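Local structure of transcriptional regulator ComR (Streptococcus vestibularis F0396, 6HU8) at residues Ile74-Lys82 / Gln110-Glu119; Lys264-Ile275 / Thr290-Leu299. The protein regulates transcription in the competence signalling system of streptococci, as an RNPP-family protein that probably binds DNA through its helix-turn-helix domain and signalling peptide through its TPR domain. All coordinates share one frame; numbering follows the deposited sequence.

How the contacts relate
Contacts 1 and 2 follow one another along the chain, neither enclosing nor crossing the other, and both fall in the tetratricopeptide range of ComR. Coming from the N terminus, contact 1 (74-82 with 110-119) closes a loop of 27 mostly helical residues, bringing the start of helix 76-87 against the end of helix 94-111 and the beginning of helix 117-131. The chain then runs through a long series of helices to contact 2 (264-275 with 290-299), which closes a shorter loop between the last two helices. The two contacts lie on opposite sides of the chain's centre, their own centres about 43 Å apart, and do not touch.

Contact 1 of 2, residues Ile74-Lys82 / Gln110-Glu119; sequences IPDTYYEMK and QFFDILPEEE
The Tyr78 ring has Leu115 CD2 over the centre of one face, 3.6 Å from its centroid, and Lys82 CB nearer the rim of the other. At its edge lie Phe111 CD2 and Glu119 OE1. The edge of Tyr78 in turn points at the face of Phe111 in an offset edge-to-face pair, planes at 75°. Over the centre of that Phe111 face sits Tyr78 CB, 3.9 Å from the centroid, while Met81 SD approaches the Phe111 rim in plane, 3.8 Å from CE2, as a Met-aromatic contact. Ile74 CD1 abuts CD of the Pro116 ring at 3.7 Å, extending the apolar patch.

With CG of Tyr78 anti to the backbone N (chi1 166°), the phenol reaches the first turn of helix 117-131. There Tyr78 OH donates to the anti lone pair of Glu119 OE1 (2.5 Å), whose syn lone pair takes Lys82 NZ (2.7 Å). Asn161 bonds to both Lys82 NZ and Glu119 OE2, while neighbouring Glu117 forms a salt bridge with Arg39 of the helix-turn-helix region. Gripped by two donors on OE1, and on OE2 by Asn161 and more weakly by Lys82 NZ, the buried Glu119 carboxylate is probably held as an anion with little freedom to rotate.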
loop_
_atom_site.group_PDB
_atom_site.type_symbol
_atom_site.label_atom_id
_atom_site.label_comp_id
_atom_site.label_asym_id
_atom_site.label_seq_id
_atom_site.Cartn_x
_atom_site.Cartn_y
_atom_site.Cartn_z
ATOM N N ILE A 74 20.126 -5.429 1.022
ATOM C CA ILE A 74 19.623 -4.860 -0.209
ATOM C C ILE A 74 20.419 -3.593 -0.512
ATOM O O ILE A 74 20.639 -2.770 0.371
ATOM C CB ILE A 74 18.111 -4.563 -0.077
ATOM C CG1 ILE A 74 17.372 -5.807 0.441
ATOM C CG2 ILE A 74 17.518 -4.071 -1.391
ATOM C CD1 ILE A 74 15.914 -5.539 0.804
ATOM N N PRO A 75 20.901 -3.459 -1.753
ATOM C CA PRO A 75 21.718 -2.291 -2.123
ATOM C C PRO A 75 20.969 -0.956 -1.985
ATOM O O PRO A 75 19.757 -0.910 -2.193
ATOM C CB PRO A 75 22.075 -2.561 -3.591
ATOM C CG PRO A 75 21.954 -4.053 -3.753
ATOM C CD PRO A 75 20.831 -4.465 -2.831
ATOM N N ASP A 76 21.692 0.110 -1.648
ATOM C CA ASP A 76 21.110 1.447 -1.566
ATOM C C ASP A 76 20.399 1.829 -2.865
ATOM O O ASP A 76 19.394 2.517 -2.839
ATOM C CB ASP A 76 22.186 2.495 -1.243
ATOM C CG ASP A 76 22.660 2.428 0.200
ATOM O OD1 ASP A 76 21.993 1.756 1.017
ATOM O OD2 ASP A 76 23.689 3.063 0.522
ATOM N N THR A 77 20.933 1.370 -3.989
ATOM C CA THR A 77 20.386 1.671 -5.308
ATOM C C THR A 77 18.933 1.191 -5.480
ATOM O O THR A 77 18.119 1.849 -6.138
ATOM C CB THR A 77 21.253 1.028 -6.400
ATOM O OG1 THR A 77 21.474 -0.346 -6.063
ATOM C CG2 THR A 77 22.606 1.733 -6.510
ATOM N N TYR A 78 18.619 0.038 -4.896
ATOM C CA TYR A 78 17.246 -0.460 -4.941
ATOM C C TYR A 78 16.309 0.526 -4.263
ATOM O O TYR A 78 15.285 0.934 -4.825
ATOM C CB TYR A 78 17.119 -1.828 -4.269
ATOM C CG TYR A 78 15.665 -2.172 -4.014
ATOM C CD1 TYR A 78 14.853 -2.615 -5.050
ATOM C CD2 TYR A 78 15.096 -2.003 -2.758
ATOM C CE1 TYR A 78 13.515 -2.919 -4.835
ATOM C CE2 TYR A 78 13.751 -2.295 -2.530
ATOM C CZ TYR A 78 12.969 -2.754 -3.573
ATOM O OH TYR A 78 11.638 -3.054 -3.368
ATOM N N TYR A 79 16.661 0.903 -3.040
ATOM C CA TYR A 79 15.826 1.810 -2.277
ATOM C C TYR A 79 15.655 3.141 -2.990
ATOM O O TYR A 79 14.597 3.730 -2.922
ATOM C CB TYR A 79 16.398 2.022 -0.877
ATOM C CG TYR A 79 16.291 0.787 -0.030
ATOM C CD1 TYR A 79 15.049 0.315 0.373
ATOM C CD2 TYR A 79 17.427 0.076 0.350
ATOM C CE1 TYR A 79 14.936 -0.818 1.139
ATOM C CE2 TYR A 79 17.324 -1.062 1.119
ATOM C CZ TYR A 79 16.075 -1.505 1.510
ATOM O OH TYR A 79 15.959 -2.639 2.276
ATOM N N GLU A 80 16.685 3.606 -3.689
ATOM C CA GLU A 80 16.577 4.871 -4.412
ATOM C C GLU A 80 15.563 4.763 -5.538
ATOM O O GLU A 80 14.753 5.668 -5.743
ATOM C CB GLU A 80 17.937 5.298 -4.981
ATOM C CG GLU A 80 18.974 5.635 -3.925
ATOM C CD GLU A 80 20.388 5.721 -4.499
ATOM O OE1 GLU A 80 20.524 5.996 -5.715
ATOM O OE2 GLU A 80 21.357 5.494 -3.741
ATOM N N MET A 81 15.607 3.649 -6.265
ATOM C CA MET A 81 14.681 3.443 -7.376
ATOM C C MET A 81 13.261 3.168 -6.889
ATOM O O MET A 81 12.291 3.614 -7.511
ATOM C CB MET A 81 15.157 2.302 -8.265
ATOM C CG MET A 81 16.475 2.594 -8.953
ATOM S SD MET A 81 17.059 1.206 -9.934
ATOM C CE MET A 81 15.801 1.123 -11.202
ATOM N N LYS A 82 13.135 2.441 -5.781
ATOM C CA LYS A 82 11.828 2.247 -5.153
ATOM C C LYS A 82 11.261 3.586 -4.709
ATOM O O LYS A 82 10.081 3.884 -4.937
ATOM C CB LYS A 82 11.913 1.287 -3.962
ATOM C CG LYS A 82 10.568 1.013 -3.264
ATOM C CD LYS A 82 10.758 0.126 -2.004
ATOM C CE LYS A 82 9.440 -0.132 -1.251
ATOM N NZ LYS A 82 9.648 -0.878 0.044
ATOM N N GLN A 110 16.284 -5.650 -12.212
ATOM C CA GLN A 110 17.592 -5.349 -11.645
ATOM C C GLN A 110 17.840 -5.978 -10.279
ATOM O O GLN A 110 18.990 -6.122 -9.874
ATOM C CB GLN A 110 17.773 -3.838 -11.523
ATOM C CG GLN A 110 17.830 -3.109 -12.862
ATOM C CD GLN A 110 18.340 -1.683 -12.728
ATOM O OE1 GLN A 110 19.390 -1.438 -12.130
ATOM N NE2 GLN A 110 17.594 -0.738 -13.282
ATOM N N PHE A 111 16.777 -6.339 -9.560
ATOM C CA PHE A 111 16.936 -6.717 -8.155
ATOM C C PHE A 111 16.133 -7.912 -7.670
ATOM O O PHE A 111 16.289 -8.314 -6.522
ATOM C CB PHE A 111 16.593 -5.524 -7.260
ATOM C CG PHE A 111 17.513 -4.358 -7.448
ATOM C CD1 PHE A 111 18.808 -4.401 -6.961
ATOM C CD2 PHE A 111 17.096 -3.236 -8.137
ATOM C CE1 PHE A 111 19.668 -3.330 -7.148
ATOM C CE2 PHE A 111 17.953 -2.157 -8.327
ATOM C CZ PHE A 111 19.237 -2.206 -7.832
ATOM N N PHE A 112 15.300 -8.495 -8.528
ATOM C CA PHE A 112 14.353 -9.518 -8.081
ATOM C C PHE A 112 15.012 -10.661 -7.298
ATOM O O PHE A 112 14.362 -11.317 -6.473
ATOM C CB PHE A 112 13.601 -10.108 -9.279
ATOM C CG PHE A 112 14.392 -11.138 -10.034
ATOM C CD1 PHE A 112 15.278 -10.752 -11.031
ATOM C CD2 PHE A 112 14.259 -12.484 -9.740
ATOM C CE1 PHE A 112 16.019 -11.692 -11.713
ATOM C CE2 PHE A 112 14.993 -13.438 -10.420
ATOM C CZ PHE A 112 15.874 -13.043 -11.410
ATOM N N ASP A 113 16.296 -10.911 -7.562
ATOM C CA ASP A 113 16.947 -12.087 -6.988
ATOM C C ASP A 113 17.562 -11.817 -5.612
ATOM O O ASP A 113 18.045 -12.740 -4.958
ATOM C CB ASP A 113 18.031 -12.651 -7.935
ATOM C CG ASP A 113 18.341 -14.133 -7.644
ATOM O OD1 ASP A 113 17.409 -14.865 -7.247
ATOM O OD2 ASP A 113 19.510 -14.570 -7.788
ATOM N N ILE A 114 17.532 -10.572 -5.148
ATOM C CA ILE A 114 18.037 -10.317 -3.804
ATOM C C ILE A 114 16.973 -9.682 -2.916
ATOM O O ILE A 114 17.298 -9.164 -1.843
ATOM C CB ILE A 114 19.316 -9.414 -3.828
ATOM C CG1 ILE A 114 19.108 -8.170 -4.693
ATOM C CG2 ILE A 114 20.510 -10.203 -4.368
ATOM C CD1 ILE A 114 18.353 -7.033 -4.028
ATOM N N LEU A 115 15.715 -9.712 -3.364
ATOM C CA LEU A 115 14.619 -9.073 -2.631
ATOM C C LEU A 115 13.814 -10.091 -1.818
ATOM O O LEU A 115 13.555 -11.206 -2.284
ATOM C CB LEU A 115 13.669 -8.313 -3.585
ATOM C CG LEU A 115 14.226 -7.052 -4.260
ATOM C CD1 LEU A 115 13.264 -6.463 -5.307
ATOM C CD2 LEU A 115 14.604 -5.985 -3.236
ATOM N N PRO A 116 13.443 -9.717 -0.582
ATOM C CA PRO A 116 12.554 -10.578 0.203
ATOM C C PRO A 116 11.120 -10.505 -0.312
ATOM O O PRO A 116 10.775 -9.664 -1.145
ATOM C CB PRO A 116 12.649 -9.993 1.615
ATOM C CG PRO A 116 12.911 -8.545 1.387
ATOM C CD PRO A 116 13.802 -8.486 0.148
ATOM N N GLU A 117 10.284 -11.384 0.219
ATOM C CA GLU A 117 8.908 -11.532 -0.218
ATOM C C GLU A 117 8.113 -10.230 -0.161
ATOM O O GLU A 117 7.337 -9.933 -1.071
ATOM C CB GLU A 117 8.238 -12.590 0.641
ATOM C CG GLU A 117 7.030 -13.233 0.057
ATOM C CD GLU A 117 6.605 -14.421 0.914
ATOM O OE1 GLU A 117 7.117 -15.549 0.697
ATOM O OE2 GLU A 117 5.774 -14.204 1.822
ATOM N N GLU A 118 8.293 -9.465 0.909
ATOM C CA GLU A 118 7.500 -8.253 1.097
ATOM C C GLU A 118 7.820 -7.164 0.080
ATOM O O GLU A 118 6.945 -6.401 -0.314
ATOM C CB GLU A 118 7.705 -7.684 2.496
ATOM C CG GLU A 118 7.482 -8.672 3.599
ATOM C CD GLU A 118 8.769 -9.364 4.043
ATOM O OE1 GLU A 118 9.380 -10.107 3.228
ATOM O OE2 GLU A 118 9.145 -9.155 5.223
ATOM N N GLU A 119 9.089 -7.058 -0.305
ATOM C CA GLU A 119 9.470 -6.095 -1.320
ATOM C C GLU A 119 8.909 -6.516 -2.670
ATOM O O GLU A 119 8.382 -5.684 -3.427
ATOM C CB GLU A 119 10.994 -5.947 -1.394
ATOM C CG GLU A 119 11.608 -5.267 -0.160
ATOM C CD GLU A 119 11.112 -3.831 0.047
ATOM O OE1 GLU A 119 10.926 -3.093 -0.955
ATOM O OE2 GLU A 119 10.911 -3.431 1.217
#

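Contact 2 of 2, residues Lys264-Ile275 / Thr290-Leu299; sequences KKKATENYDKAI and TRAEKAADGL
An antiparallel helical hairpin in the ComR tetratricopeptide region joins helix 264-279 to helix 285-296, the last helix of the chain; the short axes here run at 166° to each other and approach to 9.6 Å. Tyr271 and Lys294 form its centre. The CA of Lys294 stands over the middle of the Tyr271 ring, 3.6 Å from the centroid, in a CH-pi contact, and the lysine stem and the tyrosine side chain run antiparallel alongside each other. Extended from CG onward, the Lys294 chain lies as a knob among Thr268, Tyr271, Asp272 and Ile275, and its NZ makes a salt bridge on the syn side of Asp272 OD1 (2.7 Å), somewhat out of the carboxylate plane.

At the far edge of the ring, Tyr271 OH donates to the anti side of Asp297 OD2 (2.5 Å), from out of the carboxylate plane, which is turned 60° from the ring. Lys255 of helix 246-261 binds this hydroxyl and also pairs with Asp297 and Glu293, so the preceding helix is tied to the hairpin through one ammonium group that probably stabilises both negative charges.

Helix 285-296 ends in a Schellman motif with Gly298 at C-prime, and the turn sends Leu299 back over helix 264-279. Leu299 CD1 packs on Ala267 CB and, at 3.7 Å, on Tyr271 CD2, while Leu299 CD2 reaches Thr268 OG1, which itself donates to Lys264 O. At the opposite end of the interface, Thr290 CG2, which lies anti to the backbone N, lodges 3.6 Å from both Ala274 CB and Ile275 CG1.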
loop_
_atom_site.group_PDB
_atom_site.type_symbol
_atom_site.label_atom_id
_atom_site.label_comp_id
_atom_site.label_asym_id
_atom_site.label_seq_id
_atom_site.Cartn_x
_atom_site.Cartn_y
_atom_site.Cartn_z
ATOM N N LYS A 264 -26.507 21.254 -2.413
ATOM C CA LYS A 264 -25.962 21.621 -3.723
ATOM C C LYS A 264 -25.078 22.846 -3.669
ATOM O O LYS A 264 -24.118 22.949 -4.448
ATOM C CB LYS A 264 -27.083 21.854 -4.729
ATOM C CG LYS A 264 -27.757 20.586 -5.191
ATOM C CD LYS A 264 -29.116 20.902 -5.798
ATOM C CE LYS A 264 -29.704 19.703 -6.520
ATOM N NZ LYS A 264 -29.392 18.434 -5.807
ATOM N N LYS A 265 -25.401 23.785 -2.777
ATOM C CA LYS A 265 -24.574 24.987 -2.613
ATOM C C LYS A 265 -23.187 24.639 -2.083
ATOM O O LYS A 265 -22.182 25.182 -2.541
ATOM C CB LYS A 265 -25.228 25.995 -1.666
ATOM C CG LYS A 265 -24.316 27.179 -1.282
ATOM C CD LYS A 265 -25.123 28.292 -0.600
ATOM C CE LYS A 265 -24.393 29.635 -0.572
ATOM N NZ LYS A 265 -23.223 29.648 0.372
ATOM N N LYS A 266 -23.143 23.763 -1.083
ATOM C CA LYS A 266 -21.874 23.354 -0.492
ATOM C C LYS A 266 -21.107 22.477 -1.483
ATOM O O LYS A 266 -19.883 22.561 -1.581
ATOM C CB LYS A 266 -22.103 22.617 0.833
ATOM C CG LYS A 266 -20.878 22.506 1.720
ATOM C CD LYS A 266 -20.298 23.867 2.062
ATOM C CE LYS A 266 -19.173 23.734 3.075
ATOM N NZ LYS A 266 -19.657 22.979 4.274
ATOM N N ALA A 267 -21.821 21.640 -2.230
ATOM C CA ALA A 267 -21.149 20.810 -3.225
ATOM C C ALA A 267 -20.544 21.704 -4.328
ATOM O O ALA A 267 -19.415 21.470 -4.766
ATOM C CB ALA A 267 -22.104 19.775 -3.803
ATOM N N THR A 268 -21.280 22.738 -4.743
ATOM C CA THR A 268 -20.778 23.712 -5.721
ATOM C C THR A 268 -19.555 24.465 -5.220
ATOM O O THR A 268 -18.602 24.680 -5.983
ATOM C CB THR A 268 -21.845 24.747 -6.102
ATOM O OG1 THR A 268 -22.997 24.067 -6.572
ATOM C CG2 THR A 268 -21.337 25.677 -7.221
ATOM N N GLU A 269 -19.574 24.873 -3.951
ATOM C CA GLU A 269 -18.412 25.528 -3.345
ATOM C C GLU A 269 -17.182 24.620 -3.368
ATOM O O GLU A 269 -16.074 25.063 -3.699
ATOM C CB GLU A 269 -18.731 25.952 -1.903
ATOM C CG GLU A 269 -19.833 27.029 -1.827
ATOM C CD GLU A 269 -20.260 27.363 -0.409
ATOM O OE1 GLU A 269 -19.837 26.651 0.529
ATOM O OE2 GLU A 269 -21.034 28.335 -0.238
ATOM N N ASN A 270 -17.373 23.345 -3.031
ATOM C CA ASN A 270 -16.262 22.399 -2.988
ATOM C C ASN A 270 -15.714 22.078 -4.384
ATOM O O ASN A 270 -14.489 21.992 -4.560
ATOM C CB ASN A 270 -16.685 21.122 -2.255
ATOM C CG ASN A 270 -16.875 21.357 -0.759
ATOM O OD1 ASN A 270 -16.160 22.166 -0.156
ATOM N ND2 ASN A 270 -17.824 20.658 -0.156
ATOM N N TYR A 271 -16.591 21.950 -5.381
ATOM C CA TYR A 271 -16.112 21.825 -6.763
ATOM C C TYR A 271 -15.356 23.081 -7.189
ATOM O O TYR A 271 -14.345 22.989 -7.896
ATOM C CB TYR A 271 -17.260 21.569 -7.741
ATOM C CG TYR A 271 -17.511 20.102 -8.018
ATOM C CD1 TYR A 271 -16.552 19.312 -8.654
ATOM C CD2 TYR A 271 -18.716 19.512 -7.661
ATOM C CE1 TYR A 271 -16.774 17.956 -8.898
ATOM C CE2 TYR A 271 -18.952 18.161 -7.908
ATOM C CZ TYR A 271 -17.982 17.394 -8.527
ATOM O OH TYR A 271 -18.223 16.060 -8.776
ATOM N N ASP A 272 -15.831 24.252 -6.769
ATOM C CA ASP A 272 -15.163 25.496 -7.159
ATOM C C ASP A 272 -13.777 25.609 -6.539
ATOM O O ASP A 272 -12.845 26.119 -7.182
ATOM C CB ASP A 272 -15.998 26.731 -6.781
ATOM C CG ASP A 272 -17.116 27.010 -7.766
ATOM O OD1 ASP A 272 -17.160 26.374 -8.845
ATOM O OD2 ASP A 272 -17.947 27.900 -7.470
ATOM N N LYS A 273 -13.635 25.160 -5.293
ATOM C CA LYS A 273 -12.314 25.036 -4.682
ATOM C C LYS A 273 -11.403 24.115 -5.489
ATOM O O LYS A 273 -10.230 24.431 -5.709
ATOM C CB LYS A 273 -12.423 24.506 -3.253
ATOM C CG LYS A 273 -12.850 25.539 -2.230
ATOM C CD LYS A 273 -12.930 24.913 -0.834
ATOM C CE LYS A 273 -13.473 25.917 0.184
ATOM N NZ LYS A 273 -13.845 25.281 1.475
ATOM N N ALA A 274 -11.928 22.955 -5.896
ATOM C CA ALA A 274 -11.186 22.040 -6.762
ATOM C C ALA A 274 -10.746 22.688 -8.079
ATOM O O ALA A 274 -9.613 22.490 -8.534
ATOM C CB ALA A 274 -12.044 20.775 -7.058
ATOM N N ILE A 275 -11.640 23.455 -8.693
ATOM C CA ILE A 275 -11.342 24.108 -9.960
ATOM C C ILE A 275 -10.265 25.182 -9.750
ATOM O O ILE A 275 -9.281 25.255 -10.504
ATOM C CB ILE A 275 -12.604 24.760 -10.586
ATOM C CG1 ILE A 275 -13.536 23.684 -11.145
ATOM C CG2 ILE A 275 -12.217 25.692 -11.714
ATOM C CD1 ILE A 275 -14.901 24.207 -11.499
ATOM N N THR A 290 -11.845 18.472 -13.902
ATOM C CA THR A 290 -12.610 18.863 -12.721
ATOM C C THR A 290 -13.870 19.639 -13.094
ATOM O O THR A 290 -14.946 19.413 -12.524
ATOM C CB THR A 290 -11.764 19.708 -11.769
ATOM O OG1 THR A 290 -10.704 18.899 -11.254
ATOM C CG2 THR A 290 -12.608 20.222 -10.600
ATOM N N ARG A 291 -13.727 20.549 -14.059
ATOM C CA ARG A 291 -14.839 21.345 -14.557
ATOM C C ARG A 291 -15.883 20.431 -15.189
ATOM O O ARG A 291 -17.071 20.625 -15.000
ATOM C CB ARG A 291 -14.335 22.392 -15.566
ATOM C CG ARG A 291 -15.214 23.597 -15.723
ATOM C CD ARG A 291 -14.665 24.573 -16.785
ATOM N NE ARG A 291 -13.461 25.274 -16.341
ATOM C CZ ARG A 291 -13.487 26.292 -15.496
ATOM N NH1 ARG A 291 -14.659 26.701 -15.006
ATOM N NH2 ARG A 291 -12.357 26.891 -15.132
ATOM N N ALA A 292 -15.430 19.410 -15.911
ATOM C CA ALA A 292 -16.355 18.467 -16.534
ATOM C C ALA A 292 -17.090 17.633 -15.484
ATOM O O ALA A 292 -18.244 17.262 -15.678
ATOM C CB ALA A 292 -15.620 17.565 -17.487
ATOM N N GLU A 293 -16.414 17.322 -14.380
ATOM C CA GLU A 293 -17.013 16.468 -13.351
ATOM C C GLU A 293 -18.091 17.241 -12.589
ATOM O O GLU A 293 -19.153 16.699 -12.266
ATOM C CB GLU A 293 -15.941 15.945 -12.397
ATOM C CG GLU A 293 -16.456 14.960 -11.364
ATOM C CD GLU A 293 -16.690 13.566 -11.943
ATOM O OE1 GLU A 293 -16.340 13.355 -13.125
ATOM O OE2 GLU A 293 -17.214 12.681 -11.223
ATOM N N LYS A 294 -17.808 18.517 -12.315
ATOM C CA LYS A 294 -18.767 19.437 -11.712
ATOM C C LYS A 294 -20.038 19.508 -12.550
ATOM O O LYS A 294 -21.158 19.501 -12.024
ATOM C CB LYS A 294 -18.152 20.845 -11.569
ATOM C CG LYS A 294 -19.125 21.907 -11.046
ATOM C CD LYS A 294 -18.537 23.324 -11.131
ATOM C CE LYS A 294 -19.438 24.319 -10.422
ATOM N NZ LYS A 294 -19.032 25.752 -10.639
ATOM N N ALA A 295 -19.858 19.563 -13.866
ATOM C CA ALA A 295 -20.991 19.713 -14.773
ATOM C C ALA A 295 -21.783 18.426 -14.872
ATOM O O ALA A 295 -23.008 18.452 -14.970
ATOM C CB ALA A 295 -20.520 20.153 -16.147
ATOM N N ALA A 296 -21.089 17.292 -14.843
ATOM C CA ALA A 296 -21.766 16.004 -14.915
ATOM C C ALA A 296 -22.527 15.712 -13.616
ATOM O O ALA A 296 -23.438 14.887 -13.595
ATOM C CB ALA A 296 -20.771 14.893 -15.210
ATOM N N ASP A 297 -22.149 16.383 -12.532
ATOM C CA ASP A 297 -22.871 16.232 -11.274
ATOM C C ASP A 297 -23.996 17.235 -11.156
ATOM O O ASP A 297 -24.637 17.338 -10.101
ATOM C CB ASP A 297 -21.921 16.344 -10.078
ATOM C CG ASP A 297 -21.499 14.979 -9.558
ATOM O OD1 ASP A 297 -22.229 14.008 -9.853
ATOM O OD2 ASP A 297 -20.461 14.859 -8.858
ATOM N N GLY A 298 -24.231 17.973 -12.242
ATOM C CA GLY A 298 -25.422 18.799 -12.366
ATOM C C GLY A 298 -25.325 20.175 -11.752
ATOM O O GLY A 298 -26.327 20.864 -11.609
ATOM N N LEU A 299 -24.115 20.583 -11.387
ATOM C CA LEU A 299 -23.904 21.893 -10.784
ATOM C C LEU A 299 -23.418 22.838 -11.890
ATOM O O LEU A 299 -23.064 22.379 -12.972
ATOM C CB LEU A 299 -22.911 21.791 -9.627
ATOM C CG LEU A 299 -23.349 20.719 -8.615
ATOM C CD1 LEU A 299 -22.257 20.417 -7.604
ATOM C CD2 LEU A 299 -24.652 21.140 -7.920
#